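Local atomic coordinates of TetR family transcription regulator (Marinobacter aquaeolei, PDB entry 3PAS), a protein that probably binds DNA as a TetR-family transcription regulator, through an N-terminal helix-turn-helix domain joined to an all-helical C-terminal domain. Residues 6-16 with 38-49; 67-75 with 87-95. All coordinates share one frame; numbering follows the deposited sequence.

Contact 1: residues 6-16 with 38-49; sequences DDSKRIAFLEA and AGLSPATLYIYY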
loop_
_atom_site.group_PDB
_atom_site.type_symbol
_atom_site.label_atom_id
_atom_site.label_comp_id
_atom_site.label_asym_id
_atom_site.label_seq_id
_atom_site.Cartn_x
_atom_site.Cartn_y
_atom_site.Cartn_z
ATOM N N ASP B 6 31.149 -6.872 19.870
ATOM C CA ASP B 6 30.891 -7.474 18.561
ATOM C C ASP B 6 29.494 -7.101 18.091
ATOM O O ASP B 6 29.290 -6.709 16.925
ATOM C CB ASP B 6 30.998 -9.005 18.658
ATOM C CG ASP B 6 30.919 -9.703 17.296
ATOM O OD1 ASP B 6 29.809 -9.836 16.722
ATOM O OD2 ASP B 6 31.977 -10.172 16.831
ATOM N N ASP B 7 28.539 -7.240 19.008
ATOM C CA ASP B 7 27.175 -6.845 18.724
ATOM C C ASP B 7 27.141 -5.361 18.306
ATOM O O ASP B 7 26.444 -5.017 17.371
ATOM C CB ASP B 7 26.252 -7.134 19.914
ATOM C CG ASP B 7 25.947 -8.636 20.090
ATOM O OD1 ASP B 7 25.983 -9.418 19.104
ATOM O OD2 ASP B 7 25.625 -9.026 21.234
ATOM N N SER B 8 27.952 -4.508 18.913
ATOM C CA SER B 8 27.920 -3.077 18.612
ATOM C C SER B 8 28.469 -2.646 17.233
ATOM O O SER B 8 27.952 -1.704 16.610
ATOM C CB SER B 8 28.632 -2.304 19.723
ATOM O OG SER B 8 28.956 -0.998 19.297
ATOM N N LYS B 9 29.543 -3.279 16.775
ATOM C CA LYS B 9 30.051 -3.005 15.437
ATOM C C LYS B 9 29.007 -3.553 14.463
ATOM O O LYS B 9 28.675 -2.909 13.463
ATOM C CB LYS B 9 31.400 -3.718 15.184
ATOM C CG LYS B 9 32.569 -3.224 15.971
ATOM C CD LYS B 9 33.184 -2.009 15.353
ATOM C CE LYS B 9 34.477 -1.652 16.034
ATOM N NZ LYS B 9 35.547 -2.633 15.749
ATOM N N ARG B 10 28.477 -4.732 14.763
ATOM C CA ARG B 10 27.477 -5.348 13.904
ATOM C C ARG B 10 26.266 -4.426 13.778
ATOM O O ARG B 10 25.820 -4.171 12.686
ATOM C CB ARG B 10 27.029 -6.721 14.380
ATOM C CG ARG B 10 27.996 -7.862 14.048
ATOM C CD ARG B 10 27.524 -9.232 14.584
ATOM N NE ARG B 10 28.542 -10.270 14.295
ATOM C CZ ARG B 10 28.636 -10.951 13.145
ATOM N NH1 ARG B 10 27.784 -10.732 12.149
ATOM N NH2 ARG B 10 29.611 -11.842 12.959
ATOM N N ILE B 11 25.756 -3.939 14.908
ATOM C CA ILE B 11 24.629 -2.999 14.938
ATOM C C ILE B 11 24.900 -1.743 14.106
ATOM O O ILE B 11 23.996 -1.218 13.426
ATOM C CB ILE B 11 24.271 -2.594 16.408
ATOM C CG1 ILE B 11 23.708 -3.795 17.164
ATOM C CG2 ILE B 11 23.227 -1.440 16.456
ATOM C CD1 ILE B 11 22.355 -4.182 16.717
ATOM N N ALA B 12 26.136 -1.258 14.136
ATOM C CA ALA B 12 26.501 -0.084 13.380
ATOM C C ALA B 12 26.304 -0.371 11.902
ATOM O O ALA B 12 25.711 0.465 11.174
ATOM C CB ALA B 12 27.930 0.398 13.679
ATOM N N PHE B 13 26.744 -1.553 11.455
ATOM C CA PHE B 13 26.561 -1.925 10.044
ATOM C C PHE B 13 25.126 -2.215 9.643
ATOM O O PHE B 13 24.716 -1.832 8.547
ATOM C CB PHE B 13 27.456 -3.108 9.655
ATOM C CG PHE B 13 28.936 -2.803 9.700
ATOM C CD1 PHE B 13 29.499 -1.824 8.887
ATOM C CD2 PHE B 13 29.757 -3.496 10.568
ATOM C CE1 PHE B 13 30.846 -1.545 8.935
ATOM C CE2 PHE B 13 31.116 -3.234 10.600
ATOM C CZ PHE B 13 31.667 -2.249 9.781
ATOM N N LEU B 14 24.379 -2.911 10.509
ATOM C CA LEU B 14 23.021 -3.242 10.253
ATOM C C LEU B 14 22.163 -1.961 10.164
ATOM O O LEU B 14 21.408 -1.796 9.235
ATOM C CB LEU B 14 22.486 -4.191 11.336
ATOM C CG LEU B 14 23.154 -5.562 11.372
ATOM C CD1 LEU B 14 22.976 -6.231 12.729
ATOM C CD2 LEU B 14 22.661 -6.407 10.189
ATOM N N GLU B 15 22.353 -1.044 11.108
ATOM C CA GLU B 15 21.654 0.241 11.099
ATOM C C GLU B 15 22.038 1.106 9.883
ATOM O O GLU B 15 21.188 1.724 9.264
ATOM C CB GLU B 15 21.939 0.973 12.420
ATOM C CG GLU B 15 21.151 0.432 13.606
ATOM C CD GLU B 15 19.629 0.712 13.521
ATOM O OE1 GLU B 15 19.181 1.605 12.746
ATOM O OE2 GLU B 15 18.862 0.026 14.214
ATOM N N ALA B 16 23.308 1.123 9.514
ATOM C CA ALA B 16 23.753 1.886 8.337
ATOM C C ALA B 16 23.109 1.313 7.066
ATOM O O ALA B 16 22.761 2.061 6.144
ATOM C CB ALA B 16 25.285 1.851 8.228
ATOM N N ALA B 38 28.377 3.895 8.504
ATOM C CA ALA B 38 28.654 3.363 9.795
ATOM C C ALA B 38 29.890 3.968 10.491
ATOM O O ALA B 38 30.161 3.609 11.604
ATOM C CB ALA B 38 28.830 1.806 9.699
ATOM N N GLY B 39 30.702 4.765 9.807
ATOM C CA GLY B 39 31.953 5.294 10.386
ATOM C C GLY B 39 33.105 4.302 10.467
ATOM O O GLY B 39 34.025 4.459 11.296
ATOM N N LEU B 40 33.080 3.287 9.606
ATOM C CA LEU B 40 34.039 2.188 9.656
ATOM C C LEU B 40 34.541 1.807 8.272
ATOM O O LEU B 40 34.024 2.244 7.281
ATOM C CB LEU B 40 33.371 0.986 10.341
ATOM C CG LEU B 40 32.915 1.226 11.777
ATOM C CD1 LEU B 40 31.957 0.099 12.229
ATOM C CD2 LEU B 40 34.139 1.373 12.734
ATOM N N SER B 41 35.616 1.038 8.208
ATOM C CA SER B 41 36.202 0.691 6.941
ATOM C C SER B 41 35.480 -0.500 6.324
ATOM O O SER B 41 34.862 -1.256 7.028
ATOM C CB SER B 41 37.663 0.316 7.117
ATOM O OG SER B 41 37.810 -0.892 7.849
ATOM N N PRO B 42 35.541 -0.647 4.993
ATOM C CA PRO B 42 35.030 -1.874 4.387
ATOM C C PRO B 42 35.746 -3.122 4.929
ATOM O O PRO B 42 35.109 -4.157 5.100
ATOM C CB PRO B 42 35.316 -1.684 2.902
ATOM C CG PRO B 42 35.375 -0.210 2.713
ATOM C CD PRO B 42 35.877 0.378 4.002
ATOM N N ALA B 43 37.055 -3.034 5.217
ATOM C CA ALA B 43 37.803 -4.181 5.797
ATOM C C ALA B 43 37.134 -4.620 7.086
ATOM O O ALA B 43 36.930 -5.800 7.301
ATOM C CB ALA B 43 39.371 -3.826 6.033
ATOM N N THR B 44 36.697 -3.667 7.886
ATOM C CA THR B 44 35.966 -3.976 9.115
ATOM C C THR B 44 34.617 -4.626 8.845
ATOM O O THR B 44 34.259 -5.583 9.497
ATOM C CB THR B 44 35.813 -2.725 9.999
ATOM O OG1 THR B 44 37.125 -2.245 10.333
ATOM C CG2 THR B 44 35.043 -3.045 11.280
ATOM N N LEU B 45 33.852 -4.065 7.912
ATOM C CA LEU B 45 32.604 -4.618 7.520
ATOM C C LEU B 45 32.782 -6.095 7.167
ATOM O O LEU B 45 31.994 -6.955 7.629
ATOM C CB LEU B 45 32.011 -3.820 6.341
ATOM C CG LEU B 45 30.588 -4.185 5.924
ATOM C CD1 LEU B 45 29.819 -2.975 5.257
ATOM C CD2 LEU B 45 30.603 -5.394 4.980
ATOM N N TYR B 46 33.790 -6.406 6.347
ATOM C CA TYR B 46 34.019 -7.778 5.965
ATOM C C TYR B 46 34.383 -8.736 7.114
ATOM O O TYR B 46 34.302 -9.956 6.962
ATOM C CB TYR B 46 35.042 -7.890 4.848
ATOM C CG TYR B 46 34.612 -7.255 3.516
ATOM C CD1 TYR B 46 33.388 -7.544 2.931
ATOM C CD2 TYR B 46 35.452 -6.383 2.850
ATOM C CE1 TYR B 46 33.029 -7.001 1.713
ATOM C CE2 TYR B 46 35.101 -5.816 1.640
ATOM C CZ TYR B 46 33.897 -6.136 1.078
ATOM O OH TYR B 46 33.558 -5.565 -0.092
ATOM N N ILE B 47 34.779 -8.210 8.251
ATOM C CA ILE B 47 34.987 -9.098 9.431
ATOM C C ILE B 47 33.649 -9.786 9.792
ATOM O O ILE B 47 33.573 -10.987 10.124
ATOM C CB ILE B 47 35.512 -8.319 10.665
ATOM C CG1 ILE B 47 36.873 -7.684 10.365
ATOM C CG2 ILE B 47 35.621 -9.258 11.851
ATOM C CD1 ILE B 47 37.429 -6.740 11.446
ATOM N N TYR B 48 32.584 -9.017 9.682
ATOM C CA TYR B 48 31.272 -9.470 10.126
ATOM C C TYR B 48 30.351 -10.013 9.041
ATOM O O TYR B 48 29.534 -10.900 9.308
ATOM C CB TYR B 48 30.592 -8.300 10.833
ATOM C CG TYR B 48 31.435 -7.784 11.948
ATOM C CD1 TYR B 48 31.556 -8.479 13.146
ATOM C CD2 TYR B 48 32.178 -6.648 11.786
ATOM C CE1 TYR B 48 32.384 -7.982 14.186
ATOM C CE2 TYR B 48 33.003 -6.168 12.776
ATOM C CZ TYR B 48 33.104 -6.828 13.974
ATOM O OH TYR B 48 33.932 -6.312 14.921
ATOM N N TYR B 49 30.482 -9.467 7.828
ATOM C CA TYR B 49 29.595 -9.806 6.708
ATOM C C TYR B 49 30.450 -10.084 5.496
ATOM O O TYR B 49 31.321 -9.285 5.169
ATOM C CB TYR B 49 28.600 -8.670 6.455
ATOM C CG TYR B 49 27.803 -8.429 7.716
ATOM C CD1 TYR B 49 26.805 -9.333 8.112
ATOM C CD2 TYR B 49 28.093 -7.365 8.541
ATOM C CE1 TYR B 49 26.179 -9.182 9.284
ATOM C CE2 TYR B 49 27.430 -7.178 9.710
ATOM C CZ TYR B 49 26.485 -8.084 10.083
ATOM O OH TYR B 49 25.832 -7.925 11.265
#

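Contact 2: residues 67-75 with 87-95; sequences VIDAALDSF and RQWHTLFRI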
loop_
_atom_site.group_PDB
_atom_site.type_symbol
_atom_site.label_atom_id
_atom_site.label_comp_id
_atom_site.label_asym_id
_atom_site.label_seq_id
_atom_site.Cartn_x
_atom_site.Cartn_y
_atom_site.Cartn_z
ATOM N N VAL B 67 11.164 -5.923 15.204
ATOM C CA VAL B 67 9.739 -5.688 15.114
ATOM C C VAL B 67 8.891 -6.856 15.603
ATOM O O VAL B 67 7.949 -6.638 16.360
ATOM C CB VAL B 67 9.285 -5.281 13.693
ATOM C CG1 VAL B 67 7.775 -5.247 13.613
ATOM C CG2 VAL B 67 9.896 -3.908 13.314
ATOM N N ILE B 68 9.174 -8.070 15.128
ATOM C CA ILE B 68 8.395 -9.270 15.531
ATOM C C ILE B 68 8.485 -9.472 17.033
ATOM O O ILE B 68 7.466 -9.707 17.706
ATOM C CB ILE B 68 8.896 -10.533 14.812
ATOM C CG1 ILE B 68 8.559 -10.401 13.316
ATOM C CG2 ILE B 68 8.331 -11.812 15.481
ATOM C CD1 ILE B 68 9.158 -11.490 12.428
ATOM N N ASP B 69 9.696 -9.402 17.595
ATOM C CA ASP B 69 9.846 -9.613 19.039
ATOM C C ASP B 69 9.064 -8.607 19.910
ATOM O O ASP B 69 8.470 -9.005 20.918
ATOM C CB ASP B 69 11.303 -9.636 19.454
ATOM C CG ASP B 69 12.064 -10.778 18.816
ATOM O OD1 ASP B 69 11.431 -11.711 18.259
ATOM O OD2 ASP B 69 13.314 -10.726 18.821
ATOM N N ALA B 70 9.086 -7.324 19.532
ATOM C CA ALA B 70 8.317 -6.299 20.205
ATOM C C ALA B 70 6.830 -6.584 20.089
ATOM O O ALA B 70 6.100 -6.443 21.062
ATOM C CB ALA B 70 8.615 -4.889 19.631
ATOM N N ALA B 71 6.386 -6.962 18.903
ATOM C CA ALA B 71 4.985 -7.303 18.677
ATOM C C ALA B 71 4.557 -8.511 19.514
ATOM O O ALA B 71 3.486 -8.471 20.097
ATOM C CB ALA B 71 4.662 -7.544 17.166
ATOM N N LEU B 72 5.379 -9.573 19.550
ATOM C CA LEU B 72 5.083 -10.800 20.310
ATOM C C LEU B 72 5.007 -10.531 21.813
ATOM O O LEU B 72 4.165 -11.108 22.524
ATOM C CB LEU B 72 6.147 -11.871 20.080
ATOM C CG LEU B 72 6.232 -12.580 18.742
ATOM C CD1 LEU B 72 7.450 -13.566 18.734
ATOM C CD2 LEU B 72 4.951 -13.279 18.432
ATOM N N ASP B 73 5.900 -9.665 22.279
ATOM C CA ASP B 73 5.966 -9.294 23.660
ATOM C C ASP B 73 4.656 -8.596 24.048
ATOM O O ASP B 73 4.038 -8.900 25.074
ATOM C CB ASP B 73 7.148 -8.379 23.893
ATOM C CG ASP B 73 7.203 -7.863 25.321
ATOM O OD1 ASP B 73 7.503 -8.675 26.190
ATOM O OD2 ASP B 73 6.932 -6.673 25.570
ATOM N N SER B 74 4.243 -7.639 23.216
ATOM C CA SER B 74 3.020 -6.896 23.507
ATOM C C SER B 74 1.802 -7.803 23.389
ATOM O O SER B 74 0.914 -7.762 24.235
ATOM C CB SER B 74 2.851 -5.691 22.596
ATOM O OG SER B 74 3.796 -4.707 22.904
ATOM N N PHE B 75 1.750 -8.601 22.326
ATOM C CA PHE B 75 0.665 -9.555 22.105
ATOM C C PHE B 75 0.520 -10.466 23.345
ATOM O O PHE B 75 -0.580 -10.732 23.806
ATOM C CB PHE B 75 0.918 -10.423 20.825
ATOM C CG PHE B 75 -0.196 -11.423 20.510
ATOM C CD1 PHE B 75 -1.386 -11.006 19.953
ATOM C CD2 PHE B 75 -0.008 -12.793 20.707
ATOM C CE1 PHE B 75 -2.402 -11.904 19.657
ATOM C CE2 PHE B 75 -1.037 -13.715 20.405
ATOM C CZ PHE B 75 -2.202 -13.285 19.880
ATOM N N ARG B 87 -2.833 -4.513 21.684
ATOM C CA ARG B 87 -1.554 -4.063 22.242
ATOM C C ARG B 87 -0.484 -4.072 21.183
ATOM O O ARG B 87 0.299 -3.165 21.089
ATOM C CB ARG B 87 -1.097 -4.934 23.383
ATOM C CG ARG B 87 -1.956 -4.808 24.570
ATOM C CD ARG B 87 -1.605 -5.873 25.597
ATOM N NE ARG B 87 -2.059 -5.479 26.935
ATOM C CZ ARG B 87 -1.331 -4.784 27.817
ATOM N NH1 ARG B 87 -0.080 -4.382 27.553
ATOM N NH2 ARG B 87 -1.876 -4.481 28.981
ATOM N N GLN B 88 -0.424 -5.137 20.404
ATOM C CA GLN B 88 0.554 -5.317 19.311
ATOM C C GLN B 88 0.431 -4.177 18.309
ATOM O O GLN B 88 1.398 -3.684 17.790
ATOM C CB GLN B 88 0.271 -6.635 18.593
ATOM C CG GLN B 88 0.643 -6.678 17.088
ATOM C CD GLN B 88 -0.536 -7.200 16.303
ATOM O OE1 GLN B 88 -1.545 -6.479 16.078
ATOM N NE2 GLN B 88 -0.466 -8.496 15.945
ATOM N N TRP B 89 -0.804 -3.812 18.024
ATOM C CA TRP B 89 -1.110 -2.728 17.056
ATOM C C TRP B 89 -0.537 -1.426 17.500
ATOM O O TRP B 89 0.137 -0.740 16.720
ATOM C CB TRP B 89 -2.601 -2.612 16.827
ATOM C CG TRP B 89 -3.083 -1.426 16.075
ATOM C CD1 TRP B 89 -3.184 -0.150 16.524
ATOM C CD2 TRP B 89 -3.553 -1.413 14.721
ATOM N NE1 TRP B 89 -3.655 0.662 15.531
ATOM C CE2 TRP B 89 -3.912 -0.098 14.422
ATOM C CE3 TRP B 89 -3.724 -2.407 13.746
ATOM C CZ2 TRP B 89 -4.447 0.279 13.177
ATOM C CZ3 TRP B 89 -4.242 -2.056 12.546
ATOM C CH2 TRP B 89 -4.607 -0.686 12.257
ATOM N N HIS B 90 -0.792 -1.074 18.747
ATOM C CA HIS B 90 -0.230 0.141 19.329
ATOM C C HIS B 90 1.293 0.093 19.307
ATOM O O HIS B 90 1.922 1.097 19.000
ATOM C CB HIS B 90 -0.735 0.415 20.769
ATOM C CG HIS B 90 -2.070 1.104 20.833
ATOM N ND1 HIS B 90 -2.209 2.477 20.952
ATOM C CD2 HIS B 90 -3.319 0.598 20.819
ATOM C CE1 HIS B 90 -3.498 2.773 21.008
ATOM N NE2 HIS B 90 -4.193 1.647 20.909
ATOM N N THR B 91 1.907 -1.045 19.659
ATOM C CA THR B 91 3.397 -1.124 19.675
ATOM C C THR B 91 3.999 -0.964 18.242
ATOM O O THR B 91 4.924 -0.182 18.022
ATOM C CB THR B 91 3.851 -2.447 20.295
ATOM O OG1 THR B 91 3.401 -2.448 21.649
ATOM C CG2 THR B 91 5.355 -2.555 20.220
ATOM N N LEU B 92 3.381 -1.617 17.274
ATOM C CA LEU B 92 3.819 -1.526 15.871
ATOM C C LEU B 92 3.650 -0.101 15.300
ATOM O O LEU B 92 4.516 0.415 14.589
ATOM C CB LEU B 92 3.073 -2.492 15.006
ATOM C CG LEU B 92 3.459 -3.985 15.048
ATOM C CD1 LEU B 92 2.387 -4.839 14.343
ATOM C CD2 LEU B 92 4.820 -4.279 14.536
ATOM N N PHE B 93 2.553 0.529 15.639
ATOM C CA PHE B 93 2.279 1.866 15.146
ATOM C C PHE B 93 3.343 2.806 15.727
ATOM O O PHE B 93 3.886 3.636 14.997
ATOM C CB PHE B 93 0.863 2.276 15.526
ATOM C CG PHE B 93 0.276 3.325 14.620
ATOM C CD1 PHE B 93 0.805 4.591 14.589
ATOM C CD2 PHE B 93 -0.858 3.066 13.866
ATOM C CE1 PHE B 93 0.261 5.562 13.796
ATOM C CE2 PHE B 93 -1.373 4.011 13.049
ATOM C CZ PHE B 93 -0.842 5.284 13.030
ATOM N N ARG B 94 3.681 2.646 17.018
ATOM C CA ARG B 94 4.693 3.480 17.648
ATOM C C ARG B 94 6.071 3.246 17.063
ATOM O O ARG B 94 6.833 4.185 16.897
ATOM C CB ARG B 94 4.738 3.236 19.152
ATOM C CG ARG B 94 3.531 3.781 19.850
ATOM C CD ARG B 94 3.517 3.457 21.354
ATOM N NE ARG B 94 2.537 4.317 22.025
ATOM C CZ ARG B 94 2.772 5.123 23.059
ATOM N NH1 ARG B 94 3.966 5.196 23.656
ATOM N NH2 ARG B 94 1.772 5.861 23.512
ATOM N N ILE B 95 6.402 1.994 16.770
ATOM C CA ILE B 95 7.668 1.674 16.118
ATOM C C ILE B 95 7.762 2.354 14.761
ATOM O O ILE B 95 8.801 2.941 14.445
ATOM C CB ILE B 95 7.912 0.148 15.982
ATOM C CG1 ILE B 95 8.044 -0.499 17.371
ATOM C CG2 ILE B 95 9.135 -0.136 15.052
ATOM C CD1 ILE B 95 7.922 -2.074 17.354
HETATM O O HOH W 1 1.626 -3.930 25.485
#

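Contact 1: residues 6-16 with 38-49
F13 of the first helix of the TetR-type DNA-binding domain meets the turn and second helix of the predicted helix-turn-helix motif, residues 38-49. The axes of segments 6-16 and 42-48 cross at -109°. The F13 ring carries most of the packing. The CA of L45 lies over one face, a CH-pi contact of 3.8 Å from that CA to the ring centroid. T44 CG2 sits at the ring edge, in plane, and L40 CD1 comes to 3.4 Å from F13 CZ. On either side of F13 in the sequence, A12 and A16 pack on the CB of A38, just before the Schellman turn at G39.

At the other end Y48 is a knob in the hole formed by D6, K9, R10 and F13. D6 OD2 lies at the edge of its ring, in plane, 3.5 Å from Y48 CE1. K9 CB and CG lie by its OH. The OH of Y49 touches R10 CG and L14 CG, while its side chain also touches L55 and A58 of helix 52-76. R10 runs extended from CG to NE, with Y48 CD1 over one face of its guanidinium. R10 NH1 gives a weak hydrogen bond (3.3 Å) to Y48 O. D6 helps hold the guanidinium in place: R10 NE lies 2.8 Å from D6 OD1, a salt bridge in the guanidinium plane that uses the syn lone pair of OD1.

Contact 2: residues 67-75 with 87-95
This is an antiparallel helix-helix packing contact between V67-F75 and R87-I95. It joins helix 52-76, the long helix that follows helix 42-48 of the predicted helix-turn-helix motif, to helix 81-98 of the C-terminal region. The segment axes come within 8.0 Å, at 149° between their directions. The closest backbone approach is at A71 and Q88, with 4.9 Å from CA to CA. Small side chains permit this. A70 and A71 present only methyl groups, and S74 follows one turn after A70.

The end with V67 and I95 is apolar. V67 CG1 is 3.2 Å from L92 CD2, tighter than usual for two carbons, and the two side chains cross at about a right angle. V67 CG1 is anti to its backbone N (chi1 172°), which directs this methyl to L92. A71 CB touches the same CD2 of L92 from further along the helix. I95 sends its CD1 to A70 CB, 3.7 Å away.

The end with S74 and R87 is polar. S74 has two conformers; in the one described, OG lies 2.6 Å from T91 OG1. In T91 the OG1 is anti to the carbonyl carbon (chi1 -63°), on the side of R87 O one turn back, while CG2 lies near A70. R87 passes alongside the end of the first segment, its CD 3.4 Å from S74 O. Its extended chain carries NH1 to a water at 2.7 Å, in the guanidinium plane. The water makes a long, weak bond to S74 OG. This bond and the S74-T91 pair may not hold for the other conformer.

On its far side, helix 81-98 packs through W89 and F93 against helices 148-167 and 175-189. The contact thus pairs hydroxyls near R87 at one end with methyl packing around V67, L92 and I95 at the other.

In the fold
Contact 1 comes first along the chain and closes before contact 2 opens. Their centres are 27 Å apart, and their nearest atoms are about 10 Å apart, so they do not touch. Contact 1 lies within the N-terminal DNA-binding domain, 22 Å from the centre of the chain. Contact 2 lies only 9 Å from that centre. Helix 52-76 links them. It follows helix 42-48 directly, receives L14 and Y49 of contact 1 on T59, L55 and A58, and supplies residues 67-75 to contact 2. One continuous helix therefore runs from the predicted helix-turn-helix region to the C-terminal bundle, consistent with the two-domain layout of TetR regulators.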